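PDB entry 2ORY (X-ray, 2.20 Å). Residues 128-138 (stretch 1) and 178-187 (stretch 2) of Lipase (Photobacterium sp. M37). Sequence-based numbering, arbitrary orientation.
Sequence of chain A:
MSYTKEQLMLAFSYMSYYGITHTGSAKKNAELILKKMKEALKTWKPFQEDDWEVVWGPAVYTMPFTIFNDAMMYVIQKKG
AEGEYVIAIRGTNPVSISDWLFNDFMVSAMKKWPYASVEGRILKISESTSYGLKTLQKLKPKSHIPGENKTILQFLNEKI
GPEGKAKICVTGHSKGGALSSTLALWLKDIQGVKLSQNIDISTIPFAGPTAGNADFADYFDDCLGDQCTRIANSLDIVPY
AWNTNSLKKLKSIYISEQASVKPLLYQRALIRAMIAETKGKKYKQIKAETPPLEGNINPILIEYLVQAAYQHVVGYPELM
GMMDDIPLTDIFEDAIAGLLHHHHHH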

ATOM      1  N   SER A 128       3.077 -14.417   0.256  1.00 25.71           N
ATOM      2  CA  SER A 128       2.375 -13.425  -0.542  1.00 24.45           C
ATOM      3  C   SER A 128       3.136 -12.093  -0.534  1.00 24.85           C
ATOM      4  O   SER A 128       3.495 -11.561  -1.591  1.00 25.43           O
ATOM      5  CB  SER A 128       0.968 -13.231   0.032  1.00 25.47           C
ATOM      6  OG  SER A 128       0.179 -12.448  -0.823  1.00 29.15           O
ATOM      7  N   THR A 129       3.389 -11.544   0.649  1.00 25.90           N
ATOM      8  CA  THR A 129       4.117 -10.274   0.710  1.00 30.44           C
ATOM      9  C   THR A 129       5.592 -10.507   0.358  1.00 28.58           C
ATOM     10  O   THR A 129       6.231  -9.658  -0.275  1.00 25.25           O
ATOM     11  CB  THR A 129       4.006  -9.591   2.114  1.00 35.46           C
ATOM     12  OG1 THR A 129       4.823 -10.284   3.056  1.00 41.88           O
ATOM     13  CG2 THR A 129       2.558  -9.592   2.608  1.00 27.10           C
ATOM     14  N   SER A 130       6.124 -11.669   0.740  1.00 26.60           N
ATOM     15  CA  SER A 130       7.519 -11.988   0.421  1.00 27.61           C
ATOM     16  C   SER A 130       7.757 -11.890  -1.097  1.00 26.82           C
ATOM     17  O   SER A 130       8.726 -11.264  -1.547  1.00 24.00           O
ATOM     18  CB  SER A 130       7.875 -13.391   0.937  1.00 31.92           C
ATOM     19  OG  SER A 130       9.223 -13.722   0.643  1.00 26.53           O
ATOM     20  N   TYR A 131       6.873 -12.489  -1.893  1.00 23.87           N
ATOM     21  CA  TYR A 131       7.037 -12.404  -3.343  1.00 25.48           C
ATOM     22  C   TYR A 131       6.782 -10.981  -3.825  1.00 25.81           C
ATOM     23  O   TYR A 131       7.407 -10.528  -4.782  1.00 23.71           O
ATOM     24  CB  TYR A 131       6.109 -13.388  -4.095  1.00 23.93           C
ATOM     25  CG  TYR A 131       6.593 -14.827  -4.034  1.00 30.25           C
ATOM     26  CD1 TYR A 131       6.098 -15.707  -3.072  1.00 33.25           C
ATOM     27  CD2 TYR A 131       7.631 -15.270  -4.853  1.00 32.15           C
ATOM     28  CE1 TYR A 131       6.631 -16.990  -2.913  1.00 35.42           C
ATOM     29  CE2 TYR A 131       8.178 -16.552  -4.702  1.00 38.58           C
ATOM     30  CZ  TYR A 131       7.672 -17.403  -3.722  1.00 37.02           C
ATOM     31  OH  TYR A 131       8.221 -18.650  -3.520  1.00 36.31           O
ATOM     32  N   GLY A 132       5.866 -10.276  -3.167  1.00 21.19           N
ATOM     33  CA  GLY A 132       5.579  -8.910  -3.559  1.00 16.96           C
ATOM     34  C   GLY A 132       6.800  -8.010  -3.363  1.00 22.51           C
ATOM     35  O   GLY A 132       7.137  -7.190  -4.240  1.00 18.69           O
ATOM     36  N   LEU A 133       7.454  -8.151  -2.210  1.00 21.18           N
ATOM     37  CA  LEU A 133       8.657  -7.369  -1.898  1.00 24.23           C
ATOM     38  C   LEU A 133       9.802  -7.703  -2.862  1.00 24.76           C
ATOM     39  O   LEU A 133      10.485  -6.795  -3.328  1.00 24.67           O
ATOM     40  CB  LEU A 133       9.131  -7.639  -0.460  1.00 25.83           C
ATOM     41  CG  LEU A 133      10.486  -7.018  -0.065  1.00 25.52           C
ATOM     42  CD1 LEU A 133      10.425  -5.497  -0.192  1.00 21.56           C
ATOM     43  CD2 LEU A 133      10.842  -7.421   1.363  1.00 17.97           C
ATOM     44  N   LYS A 134      10.006  -8.999  -3.152  1.00 23.79           N
ATOM     45  CA  LYS A 134      11.082  -9.434  -4.066  1.00 28.98           C
ATOM     46  C   LYS A 134      10.877  -8.856  -5.460  1.00 27.17           C
ATOM     47  O   LYS A 134      11.846  -8.487  -6.118  1.00 25.88           O
ATOM     48  CB  LYS A 134      11.188 -10.971  -4.150  1.00 26.98           C
ATOM     49  CG  LYS A 134      11.532 -11.656  -2.807  1.00 39.57           C
ATOM     50  CD  LYS A 134      12.806 -11.086  -2.140  1.00 45.77           C
ATOM     51  CE  LYS A 134      12.593 -10.592  -0.686  1.00 45.09           C
ATOM     52  NZ  LYS A 134      12.147 -11.652   0.287  1.00 47.58           N
ATOM     53  N   THR A 135       9.627  -8.779  -5.915  1.00 21.92           N
ATOM     54  CA  THR A 135       9.372  -8.197  -7.225  1.00 26.30           C
ATOM     55  C   THR A 135       9.726  -6.703  -7.196  1.00 24.74           C
ATOM     56  O   THR A 135      10.242  -6.175  -8.176  1.00 25.64           O
ATOM     57  CB  THR A 135       7.905  -8.367  -7.650  1.00 30.59           C
ATOM     58  OG1 THR A 135       7.062  -7.567  -6.808  1.00 47.06           O
ATOM     59  CG2 THR A 135       7.494  -9.809  -7.515  1.00 27.35           C
ATOM     60  N   LEU A 136       9.451  -6.016  -6.080  1.00 26.85           N
ATOM     61  CA  LEU A 136       9.808  -4.588  -5.977  1.00 24.23           C
ATOM     62  C   LEU A 136      11.331  -4.378  -5.884  1.00 23.48           C
ATOM     63  O   LEU A 136      11.843  -3.363  -6.337  1.00 23.45           O
ATOM     64  CB  LEU A 136       9.146  -3.930  -4.750  1.00 24.16           C
ATOM     65  CG  LEU A 136       7.604  -3.868  -4.712  1.00 28.21           C
ATOM     66  CD1 LEU A 136       7.144  -3.166  -3.457  1.00 24.97           C
ATOM     67  CD2 LEU A 136       7.077  -3.148  -5.938  1.00 21.61           C
ATOM     68  N   GLN A 137      12.042  -5.335  -5.284  1.00 23.38           N
ATOM     69  CA  GLN A 137      13.490  -5.240  -5.114  1.00 21.00           C
ATOM     70  C   GLN A 137      14.216  -5.498  -6.417  1.00 26.72           C
ATOM     71  O   GLN A 137      15.371  -5.101  -6.583  1.00 31.19           O
ATOM     72  CB  GLN A 137      13.995  -6.252  -4.064  1.00 22.06           C
ATOM     73  CG  GLN A 137      13.396  -6.108  -2.668  1.00 17.09           C
ATOM     74  CD  GLN A 137      13.876  -7.189  -1.709  1.00 28.11           C
ATOM     75  OE1 GLN A 137      13.970  -8.360  -2.076  1.00 26.15           O
ATOM     76  NE2 GLN A 137      14.168  -6.803  -0.464  1.00 22.10           N
ATOM     77  N   LYS A 138      13.546  -6.169  -7.347  1.00 28.88           N
ATOM     78  CA  LYS A 138      14.168  -6.482  -8.613  1.00 29.50           C
ATOM     79  C   LYS A 138      13.694  -5.611  -9.751  1.00 25.94           C
ATOM     80  O   LYS A 138      14.276  -5.641 -10.819  1.00 30.30           O
ATOM     81  CB  LYS A 138      13.957  -7.963  -8.947  1.00 34.34           C
ATOM     82  CG  LYS A 138      14.722  -8.897  -8.013  1.00 41.52           C
ATOM     83  CD  LYS A 138      14.381 -10.358  -8.264  1.00 46.73           C
ATOM     84  CE  LYS A 138      12.914 -10.651  -7.955  1.00 52.21           C
ATOM     85  NZ  LYS A 138      12.570 -12.097  -8.104  1.00 54.51           N
ATOM     86  N   ALA A 178       0.616  -2.628   2.605  1.00 23.76           N
ATOM     87  CA  ALA A 178       1.355  -3.720   3.209  1.00 21.78           C
ATOM     88  C   ALA A 178       2.795  -3.766   2.682  1.00 23.75           C
ATOM     89  O   ALA A 178       3.734  -4.006   3.446  1.00 22.80           O
ATOM     90  CB  ALA A 178       0.649  -5.014   2.916  1.00 24.55           C
ATOM     91  N   LEU A 179       2.960  -3.517   1.377  1.00 20.32           N
ATOM     92  CA  LEU A 179       4.271  -3.543   0.748  1.00 20.18           C
ATOM     93  C   LEU A 179       5.157  -2.353   1.124  1.00 21.92           C
ATOM     94  O   LEU A 179       6.339  -2.526   1.425  1.00 25.49           O
ATOM     95  CB  LEU A 179       4.131  -3.619  -0.781  1.00 23.86           C
ATOM     96  CG  LEU A 179       3.585  -4.922  -1.377  1.00 28.01           C
ATOM     97  CD1 LEU A 179       3.417  -4.766  -2.872  1.00 28.82           C
ATOM     98  CD2 LEU A 179       4.518  -6.069  -1.079  1.00 20.03           C
ATOM     99  N   SER A 180       4.595  -1.150   1.127  1.00 22.45           N
ATOM    100  CA  SER A 180       5.395   0.021   1.464  1.00 23.54           C
ATOM    101  C   SER A 180       5.953  -0.086   2.876  1.00 24.47           C
ATOM    102  O   SER A 180       7.144   0.106   3.093  1.00 24.48           O
ATOM    103  CB  SER A 180       4.573   1.315   1.313  1.00 26.49           C
ATOM    104  OG  SER A 180       3.452   1.350   2.190  1.00 21.90           O
ATOM    105  N   SER A 181       5.106  -0.421   3.837  1.00 26.85           N
ATOM    106  CA  SER A 181       5.589  -0.513   5.206  1.00 24.10           C
ATOM    107  C   SER A 181       6.641  -1.618   5.299  1.00 28.58           C
ATOM    108  O   SER A 181       7.669  -1.477   5.978  1.00 28.61           O
ATOM    109  CB  SER A 181       4.422  -0.774   6.158  1.00 20.49           C
ATOM    110  OG  SER A 181       3.717  -1.946   5.802  1.00 21.56           O
ATOM    111  N   THR A 182       6.400  -2.714   4.589  1.00 29.55           N
ATOM    112  CA  THR A 182       7.349  -3.812   4.598  1.00 26.81           C
ATOM    113  C   THR A 182       8.647  -3.369   3.902  1.00 27.44           C
ATOM    114  O   THR A 182       9.732  -3.633   4.408  1.00 29.56           O
ATOM    115  CB  THR A 182       6.733  -5.081   3.914  1.00 26.99           C
ATOM    116  OG1 THR A 182       5.538  -5.465   4.620  1.00 23.29           O
ATOM    117  CG2 THR A 182       7.726  -6.270   3.939  1.00 21.37           C
ATOM    118  N   LEU A 183       8.543  -2.657   2.778  1.00 23.06           N
ATOM    119  CA  LEU A 183       9.740  -2.221   2.073  1.00 21.48           C
ATOM    120  C   LEU A 183      10.558  -1.278   2.949  1.00 26.58           C
ATOM    121  O   LEU A 183      11.792  -1.387   2.989  1.00 25.18           O
ATOM    122  CB  LEU A 183       9.400  -1.523   0.740  1.00 20.97           C
ATOM    123  CG  LEU A 183      10.642  -1.145  -0.095  1.00 22.35           C
ATOM    124  CD1 LEU A 183      10.434  -1.424  -1.570  1.00 21.91           C
ATOM    125  CD2 LEU A 183      10.952   0.311   0.097  1.00 24.34           C
ATOM    126  N   ALA A 184       9.870  -0.366   3.640  1.00 21.87           N
ATOM    127  CA  ALA A 184      10.524   0.594   4.530  1.00 25.36           C
ATOM    128  C   ALA A 184      11.348  -0.126   5.599  1.00 24.42           C
ATOM    129  O   ALA A 184      12.458   0.294   5.915  1.00 25.64           O
ATOM    130  CB  ALA A 184       9.481   1.496   5.190  1.00 24.51           C
ATOM    131  N   LEU A 185      10.804  -1.203   6.161  1.00 23.20           N
ATOM    132  CA  LEU A 185      11.532  -1.957   7.174  1.00 22.89           C
ATOM    133  C   LEU A 185      12.769  -2.606   6.563  1.00 25.07           C
ATOM    134  O   LEU A 185      13.808  -2.689   7.217  1.00 25.33           O
ATOM    135  CB  LEU A 185      10.663  -3.055   7.815  1.00 27.55           C
ATOM    136  CG  LEU A 185      11.327  -3.862   8.959  1.00 30.67           C
ATOM    137  CD1 LEU A 185      11.734  -2.924  10.094  1.00 24.80           C
ATOM    138  CD2 LEU A 185      10.376  -4.914   9.503  1.00 25.73           C
ATOM    139  N   TRP A 186      12.670  -3.064   5.317  1.00 21.95           N
ATOM    140  CA  TRP A 186      13.818  -3.687   4.680  1.00 24.32           C
ATOM    141  C   TRP A 186      14.945  -2.670   4.519  1.00 30.01           C
ATOM    142  O   TRP A 186      16.105  -2.988   4.766  1.00 30.35           O
ATOM    143  CB  TRP A 186      13.434  -4.265   3.322  1.00 26.91           C
ATOM    144  CG  TRP A 186      14.597  -4.464   2.398  1.00 21.15           C
ATOM    145  CD1 TRP A 186      15.660  -5.293   2.583  1.00 25.48           C
ATOM    146  CD2 TRP A 186      14.792  -3.834   1.130  1.00 23.42           C
ATOM    147  NE1 TRP A 186      16.506  -5.225   1.506  1.00 20.44           N
ATOM    148  CE2 TRP A 186      15.999  -4.336   0.598  1.00 20.85           C
ATOM    149  CE3 TRP A 186      14.054  -2.898   0.381  1.00 20.35           C
ATOM    150  CZ2 TRP A 186      16.492  -3.936  -0.646  1.00 21.50           C
ATOM    151  CZ3 TRP A 186      14.544  -2.508  -0.855  1.00 22.61           C
ATOM    152  CH2 TRP A 186      15.755  -3.030  -1.359  1.00 16.72           C
ATOM    153  N   LEU A 187      14.593  -1.449   4.109  1.00 29.90           N
ATOM    154  CA  LEU A 187      15.573  -0.378   3.934  1.00 29.86           C
ATOM    155  C   LEU A 187      16.210  -0.058   5.283  1.00 27.68           C
ATOM    156  O   LEU A 187      17.415   0.144   5.375  1.00 29.16           O
ATOM    157  CB  LEU A 187      14.899   0.871   3.349  1.00 28.71           C
ATOM    158  CG  LEU A 187      14.419   0.732   1.903  1.00 23.99           C
ATOM    159  CD1 LEU A 187      13.730   2.008   1.395  1.00 17.21           C
ATOM    160  CD2 LEU A 187      15.629   0.438   1.059  1.00 24.58           C
TER

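Two helices pack here at a signed crossing angle of -67°, their axes approaching to 9.9 Å, and the contact between them buries 475 Å² counting both sides. No hydrogen bond crosses the interface. What joins the helices is the fit of aliphatic side chains, finished at one end by a glutamine whose CG and NE2 lie over an aromatic ring.

Ala178, already within the second helix, has its CA-to-CB bond pointing toward the first, but its short side chain makes no close contact. Its main contribution is its backbone carbonyl, which accepts a hydrogen bond from a side chain one turn later.

Leu179 is the center of the contact and loses more area to the other helix than any other residue. Here the backbones come nearest, Leu133 CA and Leu179 CA lying 6.4 Å apart. The CA-to-CB bond of Leu179 points sideways, but the m, t rotamer carries its end into a hole formed by Thr129, Gly132, Leu133 and Leu136. Leu179 CD2 rests on backbone, 3.8 Å from Gly132 C and 3.8 Å from Leu133 N. Glycine suits this site because it leaves room for Leu179 CD2: an ideally placed CB on Gly132 would lie only 2.9 Å from Leu179 CD2, a clash. Leu136, in the m, t rotamer, closes another part of the hole, with Leu136 CD1 4.1 Å from Leu179 CB. Thr129 contributes its carbonyl, Thr129 O lying 4.1 Å from Leu179 CD2; that oxygen is already engaged in its own helix, accepting a hydrogen bond from Leu133 N at 2.7 Å, so an apolar neighbor costs it little.

Ser180 and Ser181 take no part in the contact; the CA-to-CB bond of Ser180 points away from the other helix.

Thr182 returns to the interface. Its OG1 donates to Ala178 O at 2.6 Å, which satisfies the hydroxyl within its own helix, while Thr182 CG2 packs 4.2 Å from Leu133 CD2. A β-branched residue with one polar and one apolar arm thus serves both needs.

Leu183, one turn after Leu179, continues the apolar surface. Leu133 CD1 lies 4.0 Å from Leu183 CA and 4.2 Å from Leu183 CB, so Leu133 reaches Thr182 with one methyl and Leu183 with the other. Leu183 CD1 in turn meets Leu136 CD1 at 4.2 Å. Branched, flexible leucines are well suited to such packing, since each can present methyls to several neighbors.

Ala184 and Leu185 lie out of reach, and Trp186 completes the contact. Its CA-to-CB bond points toward the first helix, and its broad ring offers a face to Gln137. Gln137 CG sits 4.2 Å from the centroid of the six-membered ring, 12° off its normal, in a CH-π contact, and Gln137 NE2 approaches Trp186 CE2 to 3.3 Å over one face. Although Gln137 NE2 is 3.4 Å from Trp186 NE1, both are donors and do not bond; the amide nitrogen is satisfied elsewhere in the structure. Glutamine suits this partly exposed position because its CG can lie over the ring while its amide nitrogen keeps a polar partner.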